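Local coordinates for penicillin-binding protein PbpB (Mycobacterium tuberculosis, PDB 6KGT), which synthesises cross-linked peptidoglycan from lipid intermediates during cell wall biogenesis and binds penicillins, at residues A[476-481]-A[492-497]; A[264-269]-A[382-387]; A[22-27]-A[194-199]. All coordinates share one frame; numbering follows the deposited sequence.

Contact 1 of 3, residues A[476-481]-A[492-497]; sequences TGTAQQ and DVYWIT. With SFR ((2R)-2-[(1S,2R)-1-carboxy-2-hydroxypropyl]-5-[(2R)-oxolan-2-yl]-2,3-dihydro-1,3-thiazole-4-carboxylic acid), chain B.
Ala479 and Trp495 pair through two backbone hydrogen bonds. Ala479 N reaches Trp495 O at 2.9 Å, and Trp495 N returns to Ala479 O. Gln481 N to Val493 O extends this antiparallel ladder. At its other end, Gly477 pairs with Thr497. The two strands are tightly apposed there, and Thr497 OG1 lies 3.1 Å from Gly477 CA.

Gln481 lies across the indole of Trp495. Its CB passes near Val493 O. With CG beside the backbone N and opposite the carbonyl carbon (chi1 -53°), CG comes over the six-membered ring, 3.5 Å from that ring's centroid. It sits only 8° off the ring normal, a clear CH-pi contact. CD also meets Val493 CG1, and OE1 ends beside the same methyl. NE2 reaches over the five-membered ring, 3.5 Å from Trp495 CD1, with the amide stacked at 19° to the indole. A hydrogen bond to Asp516 OD1 holds this nitrogen.

The opposite face of the sheet carries Thr478, Gln480, Tyr494 and Ile496. Thr478 CG2 rests 3.5 Å from Tyr494 CD1. Gln480 runs alongside the same tyrosine and brings CG to 3.4 Å from Tyr494 CE1.

Thr476 and Gly477 are the last two residues of the KTG motif of penicillin-binding proteins; Thr478 follows it. Thr478 N donates to O71 of the bound ring-opened faropenem at 2.8 Å, as in the oxyanion hole of this family. Thr476 OG1 makes a very short hydrogen bond to the ligand carboxylate oxygen O31.

The two strands are neighbours in the antiparallel transpeptidase sheet. Strand 509-516 flanks 493-502, and the short strand 488-490 borders 473-483. Phe265 meets the Trp495 ring, and Pro267 O accepts from Thr497 OG1.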
loop_
_atom_site.group_PDB
_atom_site.type_symbol
_atom_site.label_atom_id
_atom_site.label_comp_id
_atom_site.label_asym_id
_atom_site.label_seq_id
_atom_site.Cartn_x
_atom_site.Cartn_y
_atom_site.Cartn_z
ATOM N N THR A 476 10.805 6.217 3.821
ATOM C CA THR A 476 10.989 6.659 2.446
ATOM C C THR A 476 11.675 5.574 1.629
ATOM O O THR A 476 12.420 4.751 2.152
ATOM C CB THR A 476 11.846 7.925 2.388
ATOM O OG1 THR A 476 12.963 7.749 3.280
ATOM C CG2 THR A 476 11.042 9.169 2.788
ATOM N N GLY A 477 11.446 5.603 0.322
ATOM C CA GLY A 477 12.091 4.629 -0.516
ATOM C C GLY A 477 12.432 5.103 -1.907
ATOM O O GLY A 477 11.704 5.881 -2.532
ATOM N N THR A 478 13.546 4.581 -2.398
ATOM C CA THR A 478 14.025 4.793 -3.756
ATOM C C THR A 478 14.580 3.455 -4.229
ATOM O O THR A 478 15.469 2.898 -3.581
ATOM C CB THR A 478 15.107 5.879 -3.782
ATOM O OG1 THR A 478 14.559 7.100 -3.273
ATOM C CG2 THR A 478 15.601 6.101 -5.188
ATOM N N ALA A 479 14.048 2.922 -5.330
ATOM C CA ALA A 479 14.502 1.643 -5.854
ATOM C C ALA A 479 14.733 1.758 -7.354
ATOM O O ALA A 479 13.860 2.241 -8.085
ATOM C CB ALA A 479 13.492 0.527 -5.560
ATOM N N GLN A 480 15.897 1.286 -7.807
ATOM C CA GLN A 480 16.189 1.258 -9.233
ATOM C C GLN A 480 15.312 0.244 -9.956
ATOM O O GLN A 480 15.090 -0.867 -9.473
ATOM C CB GLN A 480 17.654 0.921 -9.469
ATOM C CG GLN A 480 18.617 2.033 -9.142
ATOM C CD GLN A 480 20.047 1.580 -9.315
ATOM O OE1 GLN A 480 20.629 0.963 -8.422
ATOM N NE2 GLN A 480 20.614 1.855 -10.480
ATOM N N GLN A 481 14.812 0.631 -11.122
ATOM C CA GLN A 481 14.089 -0.285 -11.992
ATOM C C GLN A 481 15.063 -1.007 -12.926
ATOM O O GLN A 481 16.187 -0.562 -13.148
ATOM C CB GLN A 481 13.031 0.468 -12.805
ATOM C CG GLN A 481 12.089 1.301 -11.975
ATOM C CD GLN A 481 10.982 1.902 -12.798
ATOM O OE1 GLN A 481 10.787 1.526 -13.949
ATOM N NE2 GLN A 481 10.233 2.841 -12.209
ATOM N N ASP A 492 19.223 5.839 -13.460
ATOM C CA ASP A 492 18.437 7.011 -13.068
ATOM C C ASP A 492 16.952 6.803 -13.371
ATOM O O ASP A 492 16.262 7.715 -13.841
ATOM C CB ASP A 492 18.955 8.277 -13.748
ATOM C CG ASP A 492 18.857 8.200 -15.255
ATOM O OD1 ASP A 492 18.931 7.066 -15.791
ATOM O OD2 ASP A 492 18.684 9.265 -15.894
ATOM N N VAL A 493 16.439 5.601 -13.101
ATOM C CA VAL A 493 15.014 5.295 -13.216
ATOM C C VAL A 493 14.597 4.565 -11.946
ATOM O O VAL A 493 15.142 3.498 -11.629
ATOM C CB VAL A 493 14.700 4.456 -14.469
ATOM C CG1 VAL A 493 13.206 4.128 -14.562
ATOM C CG2 VAL A 493 15.166 5.187 -15.722
ATOM N N TYR A 494 13.642 5.141 -11.214
ATOM C CA TYR A 494 13.356 4.695 -9.857
ATOM C C TYR A 494 11.863 4.561 -9.608
ATOM O O TYR A 494 11.047 5.307 -10.153
ATOM C CB TYR A 494 13.916 5.659 -8.807
ATOM C CG TYR A 494 15.403 5.917 -8.895
ATOM C CD1 TYR A 494 16.322 5.005 -8.386
ATOM C CD2 TYR A 494 15.889 7.087 -9.470
ATOM C CE1 TYR A 494 17.686 5.253 -8.450
ATOM C CE2 TYR A 494 17.249 7.340 -9.543
ATOM C CZ TYR A 494 18.143 6.422 -9.030
ATOM O OH TYR A 494 19.500 6.670 -9.099
ATOM N N TRP A 495 11.521 3.594 -8.768
ATOM C CA TRP A 495 10.281 3.626 -8.025
ATOM C C TRP A 495 10.531 4.407 -6.740
ATOM O O TRP A 495 11.494 4.133 -6.021
ATOM C CB TRP A 495 9.794 2.217 -7.696
ATOM C CG TRP A 495 9.332 1.410 -8.869
ATOM C CD1 TRP A 495 8.229 1.643 -9.656
ATOM C CD2 TRP A 495 9.929 0.209 -9.363
ATOM N NE1 TRP A 495 8.118 0.663 -10.622
ATOM C CE2 TRP A 495 9.145 -0.231 -10.463
ATOM C CE3 TRP A 495 11.054 -0.532 -8.993
ATOM C CZ2 TRP A 495 9.452 -1.382 -11.185
ATOM C CZ3 TRP A 495 11.356 -1.682 -9.711
ATOM C CH2 TRP A 495 10.558 -2.098 -10.795
ATOM N N ILE A 496 9.683 5.399 -6.476
ATOM C CA ILE A 496 9.689 6.147 -5.229
ATOM C C ILE A 496 8.528 5.635 -4.388
ATOM O O ILE A 496 7.392 5.548 -4.877
ATOM C CB ILE A 496 9.564 7.665 -5.481
ATOM C CG1 ILE A 496 10.711 8.175 -6.356
ATOM C CG2 ILE A 496 9.473 8.429 -4.139
ATOM C CD1 ILE A 496 12.075 7.748 -5.915
ATOM N N THR A 497 8.806 5.305 -3.130
ATOM C CA THR A 497 7.843 4.666 -2.240
ATOM C C THR A 497 7.805 5.410 -0.916
ATOM O O THR A 497 8.805 5.995 -0.489
ATOM C CB THR A 497 8.200 3.194 -1.936
ATOM O OG1 THR A 497 9.582 3.110 -1.536
ATOM C CG2 THR A 497 7.978 2.310 -3.148
HETATM C C7 SFR B . 16.406 3.069 0.038
HETATM C C6 SFR B . 17.775 3.711 -0.328
HETATM N N4 SFR B . 16.687 5.427 1.039
HETATM C C5 SFR B . 18.064 4.660 0.707
HETATM C C3 SFR B . 16.855 6.874 0.589
HETATM C C2 SFR B . 18.265 7.163 -0.009
HETATM S S1 SFR B . 19.099 5.897 0.073
HETATM C C31 SFR B . 15.706 7.831 0.884
HETATM O O71 SFR B . 15.437 3.264 -0.741
HETATM C C61 SFR B . 18.882 2.621 -0.442
HETATM O O62 SFR B . 20.064 3.213 -0.877
HETATM C C62 SFR B . 18.499 1.511 -1.408
HETATM C C14 SFR B . 19.101 8.443 0.071
HETATM C C15 SFR B . 19.019 9.204 -1.002
HETATM C C16 SFR B . 19.980 10.437 -0.575
HETATM C C17 SFR B . 19.760 10.645 0.760
HETATM O O18 SFR B . 18.871 9.491 1.246
HETATM O O32 SFR B . 15.373 8.774 0.115
HETATM O O31 SFR B . 15.057 7.631 1.938
#

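Contact 2 of 3, residues A[264-269]-A[382-387]; sequences PFEPGS and IGQGLS. With SFR ((2R)-2-[(1S,2R)-1-carboxy-2-hydroxypropyl]-5-[(2R)-oxolan-2-yl]-2,3-dihydro-1,3-thiazole-4-carboxylic acid), chain B.
Two irregular loops run in roughly opposite directions here, with Gly268 and Gly383 CA atoms 3.8 Å apart and Gly268 N bonded to Gly383 O. The first loop leads into the SxxK motif of the transpeptidase, which begins at Ser269. The second leaves helix 376-379 through a Schellman motif, with Gly383 as its C-prime residue. Gly383 CA makes a CA-H...O contact to Gly268 O, 3.3 Å away.

Glu266 supplies the main side-chain link. Its extended chain sends OE1 across to the second loop, where Gln384 NE2 donates at 2.6 Å and Gly385 N at 3.0 Å. The two donors approach from opposite faces of the carboxylate plane. The bend of Gln384 at chi2 (-91°) swings its amide NE2 onto Glu266 OE1, with the amide nearly perpendicular to the carboxylate. Tyr489 OH also bonds to OE1, so this buried oxygen is gripped by three groups. Gln384 OE1 accepts from Gln480 N, tying the loop to strand 473-483. Pro267 CD packs against Leu386 CD2.

At the loop's end Ser269 is acylated by the ligand. Its OG is covalently bonded to C7, and Ser269 N makes a weak hydrogen bond of 2.7 Å to ligand O71.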
loop_
_atom_site.group_PDB
_atom_site.type_symbol
_atom_site.label_atom_id
_atom_site.label_comp_id
_atom_site.label_asym_id
_atom_site.label_seq_id
_atom_site.Cartn_x
_atom_site.Cartn_y
_atom_site.Cartn_z
ATOM N N PRO A 264 3.526 -5.419 -9.463
ATOM C CA PRO A 264 4.568 -5.404 -8.433
ATOM C C PRO A 264 5.764 -4.555 -8.840
ATOM O O PRO A 264 6.007 -4.285 -10.017
ATOM C CB PRO A 264 4.947 -6.884 -8.297
ATOM C CG PRO A 264 4.646 -7.472 -9.657
ATOM C CD PRO A 264 3.449 -6.709 -10.168
ATOM N N PHE A 265 6.512 -4.125 -7.822
ATOM C CA PHE A 265 7.709 -3.316 -7.997
ATOM C C PHE A 265 8.711 -3.678 -6.911
ATOM O O PHE A 265 8.384 -4.356 -5.933
ATOM C CB PHE A 265 7.408 -1.801 -7.938
ATOM C CG PHE A 265 6.592 -1.388 -6.736
ATOM C CD1 PHE A 265 7.209 -1.047 -5.533
ATOM C CD2 PHE A 265 5.199 -1.357 -6.805
ATOM C CE1 PHE A 265 6.439 -0.671 -4.418
ATOM C CE2 PHE A 265 4.424 -0.981 -5.699
ATOM C CZ PHE A 265 5.038 -0.644 -4.511
ATOM N N GLU A 266 9.935 -3.198 -7.076
ATOM C CA GLU A 266 10.904 -3.423 -6.003
ATOM C C GLU A 266 10.792 -2.296 -4.991
ATOM O O GLU A 266 10.740 -1.124 -5.388
ATOM C CB GLU A 266 12.331 -3.520 -6.552
ATOM C CG GLU A 266 12.524 -4.758 -7.457
ATOM C CD GLU A 266 13.964 -4.990 -7.895
ATOM O OE1 GLU A 266 14.893 -4.801 -7.078
ATOM O OE2 GLU A 266 14.163 -5.370 -9.066
ATOM N N PRO A 267 10.682 -2.614 -3.696
ATOM C CA PRO A 267 10.273 -1.595 -2.720
ATOM C C PRO A 267 11.376 -0.639 -2.312
ATOM O O PRO A 267 11.067 0.457 -1.818
ATOM C CB PRO A 267 9.836 -2.431 -1.521
ATOM C CG PRO A 267 10.784 -3.664 -1.615
ATOM C CD PRO A 267 10.823 -3.949 -3.083
ATOM N N GLY A 268 12.637 -1.020 -2.475
ATOM C CA GLY A 268 13.703 -0.180 -1.968
ATOM C C GLY A 268 13.650 -0.084 -0.455
ATOM O O GLY A 268 13.134 -0.967 0.241
ATOM N N SER A 269 14.159 1.029 0.061
ATOM C CA SER A 269 14.362 1.175 1.501
ATOM C C SER A 269 13.082 1.049 2.334
ATOM O O SER A 269 13.173 0.821 3.554
ATOM C CB SER A 269 15.020 2.524 1.783
ATOM O OG SER A 269 16.289 2.562 1.176
ATOM N N ILE A 382 17.695 -4.242 1.909
ATOM C CA ILE A 382 17.548 -2.849 1.494
ATOM C C ILE A 382 16.492 -2.680 0.412
ATOM O O ILE A 382 16.269 -1.558 -0.065
ATOM C CB ILE A 382 18.897 -2.248 1.047
ATOM C CG1 ILE A 382 19.451 -2.987 -0.184
ATOM C CG2 ILE A 382 19.909 -2.292 2.202
ATOM C CD1 ILE A 382 20.777 -2.442 -0.659
ATOM N N GLY A 383 15.808 -3.752 0.039
ATOM C CA GLY A 383 14.659 -3.636 -0.823
ATOM C C GLY A 383 14.896 -3.841 -2.303
ATOM O O GLY A 383 14.040 -3.439 -3.092
ATOM N N GLN A 384 16.022 -4.432 -2.717
ATOM C CA GLN A 384 16.220 -4.833 -4.110
ATOM C C GLN A 384 16.314 -6.353 -4.174
ATOM O O GLN A 384 16.667 -7.003 -3.192
ATOM C CB GLN A 384 17.476 -4.190 -4.743
ATOM C CG GLN A 384 17.540 -2.636 -4.680
ATOM C CD GLN A 384 16.926 -1.849 -5.901
ATOM O OE1 GLN A 384 17.226 -0.662 -6.066
ATOM N NE2 GLN A 384 16.083 -2.500 -6.730
ATOM N N GLY A 385 15.971 -6.919 -5.326
ATOM C CA GLY A 385 15.978 -8.361 -5.496
ATOM C C GLY A 385 14.683 -9.056 -5.144
ATOM O O GLY A 385 14.659 -10.292 -5.061
ATOM N N LEU A 386 13.610 -8.303 -4.921
ATOM C CA LEU A 386 12.307 -8.855 -4.592
ATOM C C LEU A 386 11.281 -7.834 -5.038
ATOM O O LEU A 386 11.581 -6.640 -5.182
ATOM C CB LEU A 386 12.147 -9.162 -3.095
ATOM C CG LEU A 386 11.790 -8.009 -2.146
ATOM C CD1 LEU A 386 11.420 -8.539 -0.765
ATOM C CD2 LEU A 386 12.891 -6.921 -2.032
ATOM N N SER A 387 10.062 -8.295 -5.256
ATOM C CA SER A 387 9.032 -7.389 -5.722
ATOM C C SER A 387 7.766 -7.614 -4.920
ATOM O O SER A 387 7.495 -8.732 -4.472
ATOM C CB SER A 387 8.767 -7.566 -7.212
ATOM O OG SER A 387 8.370 -8.887 -7.464
HETATM C C7 SFR B . 16.406 3.069 0.038
HETATM C C6 SFR B . 17.775 3.711 -0.328
HETATM N N4 SFR B . 16.687 5.427 1.039
HETATM C C5 SFR B . 18.064 4.660 0.707
HETATM C C3 SFR B . 16.855 6.874 0.589
HETATM C C2 SFR B . 18.265 7.163 -0.009
HETATM S S1 SFR B . 19.099 5.897 0.073
HETATM C C31 SFR B . 15.706 7.831 0.884
HETATM O O71 SFR B . 15.437 3.264 -0.741
HETATM C C61 SFR B . 18.882 2.621 -0.442
HETATM O O62 SFR B . 20.064 3.213 -0.877
HETATM C C62 SFR B . 18.499 1.511 -1.408
HETATM C C14 SFR B . 19.101 8.443 0.071
HETATM C C15 SFR B . 19.019 9.204 -1.002
HETATM C C16 SFR B . 19.980 10.437 -0.575
HETATM C C17 SFR B . 19.760 10.645 0.760
HETATM O O18 SFR B . 18.871 9.491 1.246
HETATM O O32 SFR B . 15.373 8.774 0.115
HETATM O O31 SFR B . 15.057 7.631 1.938
#

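Contact 3 of 3, residues A[22-27]-A[194-199]; sequences VDRNND and VLTLDN
Asp23 lays its CB against Leu197 O, 3.1 Å away, and its carboxylate beside Asn199. OD2 accepts from Asn199 N through its anti lone pair, at 3.0 Å. OD1 turns back on its own segment and takes Asp27 N at 2.6 Å, with a weaker bond from Asn25 N. One carboxylate thus fixes both the turn and the start of helix 199-216.

Asn199 continues the link. Its ND2 donates to Asp27 OD2 at 2.8 Å, with the amide and carboxylate planes steeply inclined. Asn199 OD1 is buried with no partner in the model.

Arg24 grips segment 194-199 twice. Its backbone N makes a straight bond (179°) to Leu197 O. The side chain bends at chi3 (-59°), bringing NH1 to Thr196 O, 3.0 Å away. That oxygen lies in the guanidinium plane. Glu232 forms a salt bridge with the same NH1.

Val22 and Val194 touch through their CG2 methyls, where strands 21-22 and 192-195 run parallel. After strand 21-22 the chain makes a type I turn, Asp23 to Asn26, beside a helix N-cap at Asp198.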
loop_
_atom_site.group_PDB
_atom_site.type_symbol
_atom_site.label_atom_id
_atom_site.label_comp_id
_atom_site.label_asym_id
_atom_site.label_seq_id
_atom_site.Cartn_x
_atom_site.Cartn_y
_atom_site.Cartn_z
ATOM N N VAL A 22 -21.863 -0.706 -3.101
ATOM C CA VAL A 22 -21.895 0.462 -2.227
ATOM C C VAL A 22 -20.675 0.450 -1.318
ATOM O O VAL A 22 -19.994 -0.560 -1.165
ATOM C CB VAL A 22 -23.194 0.532 -1.378
ATOM C CG1 VAL A 22 -24.433 0.319 -2.273
ATOM C CG2 VAL A 22 -23.155 -0.482 -0.227
ATOM N N ASP A 23 -20.411 1.590 -0.704
ATOM C CA ASP A 23 -19.288 1.684 0.210
ATOM C C ASP A 23 -19.760 1.301 1.613
ATOM O O ASP A 23 -20.924 0.950 1.822
ATOM C CB ASP A 23 -18.653 3.082 0.137
ATOM C CG ASP A 23 -19.406 4.133 0.953
ATOM O OD1 ASP A 23 -20.602 3.942 1.297
ATOM O OD2 ASP A 23 -18.802 5.191 1.223
ATOM N N ARG A 24 -18.844 1.373 2.584
ATOM C CA ARG A 24 -19.126 0.905 3.935
ATOM C C ARG A 24 -20.311 1.635 4.561
ATOM O O ARG A 24 -20.976 1.085 5.447
ATOM C CB ARG A 24 -17.882 1.047 4.824
ATOM C CG ARG A 24 -17.414 2.481 5.106
ATOM C CD ARG A 24 -16.033 2.496 5.822
ATOM N NE ARG A 24 -16.039 1.774 7.093
ATOM C CZ ARG A 24 -15.410 0.623 7.340
ATOM N NH1 ARG A 24 -14.668 0.014 6.414
ATOM N NH2 ARG A 24 -15.488 0.084 8.546
ATOM N N ASN A 25 -20.589 2.864 4.128
ATOM C CA ASN A 25 -21.716 3.623 4.653
ATOM C C ASN A 25 -22.901 3.614 3.696
ATOM O O ASN A 25 -23.757 4.496 3.768
ATOM C CB ASN A 25 -21.292 5.057 4.959
ATOM C CG ASN A 25 -20.092 5.129 5.900
ATOM O OD1 ASN A 25 -20.039 4.434 6.921
ATOM N ND2 ASN A 25 -19.131 5.989 5.566
ATOM N N ASN A 26 -22.942 2.648 2.784
ATOM C CA ASN A 26 -24.009 2.459 1.809
ATOM C C ASN A 26 -24.083 3.570 0.781
ATOM O O ASN A 26 -25.099 3.707 0.102
ATOM C CB ASN A 26 -25.379 2.295 2.478
ATOM C CG ASN A 26 -25.428 1.097 3.400
ATOM O OD1 ASN A 26 -25.175 -0.030 2.981
ATOM N ND2 ASN A 26 -25.776 1.332 4.655
ATOM N N ASP A 27 -23.042 4.376 0.639
ATOM C CA ASP A 27 -23.033 5.340 -0.451
ATOM C C ASP A 27 -22.846 4.596 -1.765
ATOM O O ASP A 27 -21.898 3.814 -1.924
ATOM C CB ASP A 27 -21.928 6.373 -0.258
ATOM C CG ASP A 27 -22.158 7.638 -1.075
ATOM O OD1 ASP A 27 -23.270 8.226 -0.989
ATOM O OD2 ASP A 27 -21.225 8.026 -1.826
ATOM N N VAL A 194 -21.251 -4.673 -0.295
ATOM C CA VAL A 194 -20.795 -3.576 0.564
ATOM C C VAL A 194 -19.268 -3.625 0.625
ATOM O O VAL A 194 -18.687 -4.627 1.056
ATOM C CB VAL A 194 -21.403 -3.676 1.974
ATOM C CG1 VAL A 194 -21.017 -2.488 2.835
ATOM C CG2 VAL A 194 -22.918 -3.790 1.898
ATOM N N LEU A 195 -18.610 -2.557 0.177
ATOM C CA LEU A 195 -17.154 -2.499 0.207
ATOM C C LEU A 195 -16.673 -1.883 1.516
ATOM O O LEU A 195 -17.422 -1.217 2.233
ATOM C CB LEU A 195 -16.605 -1.699 -0.974
ATOM C CG LEU A 195 -17.005 -2.237 -2.341
ATOM C CD1 LEU A 195 -16.416 -1.322 -3.381
ATOM C CD2 LEU A 195 -16.531 -3.702 -2.557
ATOM N N THR A 196 -15.405 -2.129 1.831
ATOM C CA THR A 196 -14.784 -1.451 2.965
ATOM C C THR A 196 -14.385 -0.019 2.638
ATOM O O THR A 196 -14.069 0.750 3.559
ATOM C CB THR A 196 -13.558 -2.228 3.424
ATOM O OG1 THR A 196 -12.656 -2.350 2.317
ATOM C CG2 THR A 196 -13.972 -3.627 3.907
ATOM N N LEU A 197 -14.408 0.352 1.357
ATOM C CA LEU A 197 -14.108 1.713 0.937
ATOM C C LEU A 197 -14.955 2.735 1.689
ATOM O O LEU A 197 -16.148 2.536 1.922
ATOM C CB LEU A 197 -14.337 1.853 -0.571
ATOM C CG LEU A 197 -13.436 1.019 -1.493
ATOM C CD1 LEU A 197 -13.707 1.348 -2.961
ATOM C CD2 LEU A 197 -11.960 1.242 -1.121
ATOM N N ASP A 198 -14.313 3.824 2.091
ATOM C CA ASP A 198 -14.993 5.049 2.494
ATOM C C ASP A 198 -14.912 6.026 1.327
ATOM O O ASP A 198 -13.817 6.455 0.962
ATOM C CB ASP A 198 -14.348 5.643 3.747
ATOM C CG ASP A 198 -15.109 6.861 4.298
ATOM O OD1 ASP A 198 -15.558 7.721 3.512
ATOM O OD2 ASP A 198 -15.242 6.961 5.535
ATOM N N ASN A 199 -16.067 6.385 0.758
ATOM C CA ASN A 199 -16.081 7.170 -0.476
ATOM C C ASN A 199 -15.448 8.539 -0.285
ATOM O O ASN A 199 -14.786 9.055 -1.197
ATOM C CB ASN A 199 -17.505 7.321 -0.994
ATOM C CG ASN A 199 -17.923 6.179 -1.894
ATOM O OD1 ASN A 199 -17.165 5.222 -2.129
ATOM N ND2 ASN A 199 -19.140 6.272 -2.412
#

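In the fold
Contact 3 comes first along the chain and closes before contact 2 opens; contact 2 closes before contact 1 opens. Contacts 1 and 2 both lie in the transpeptidase domain, their centres 9 Å apart. They touch directly, and both reach the same ligand. Contact 2 brings the nucleophile loop, and contact 1 brings the strand 473-483 that lines the pocket; Asn326, of the SxN motif, adds a further hydrogen bond to the ligand. Contact 3 sits on the other side of the chain's centre, about 32 Å from contact 2 between centres. It belongs to a separate mixed sheet that joins N-terminal strands with 192-195 and 412-416, tying the N-terminal region to the catalytic part.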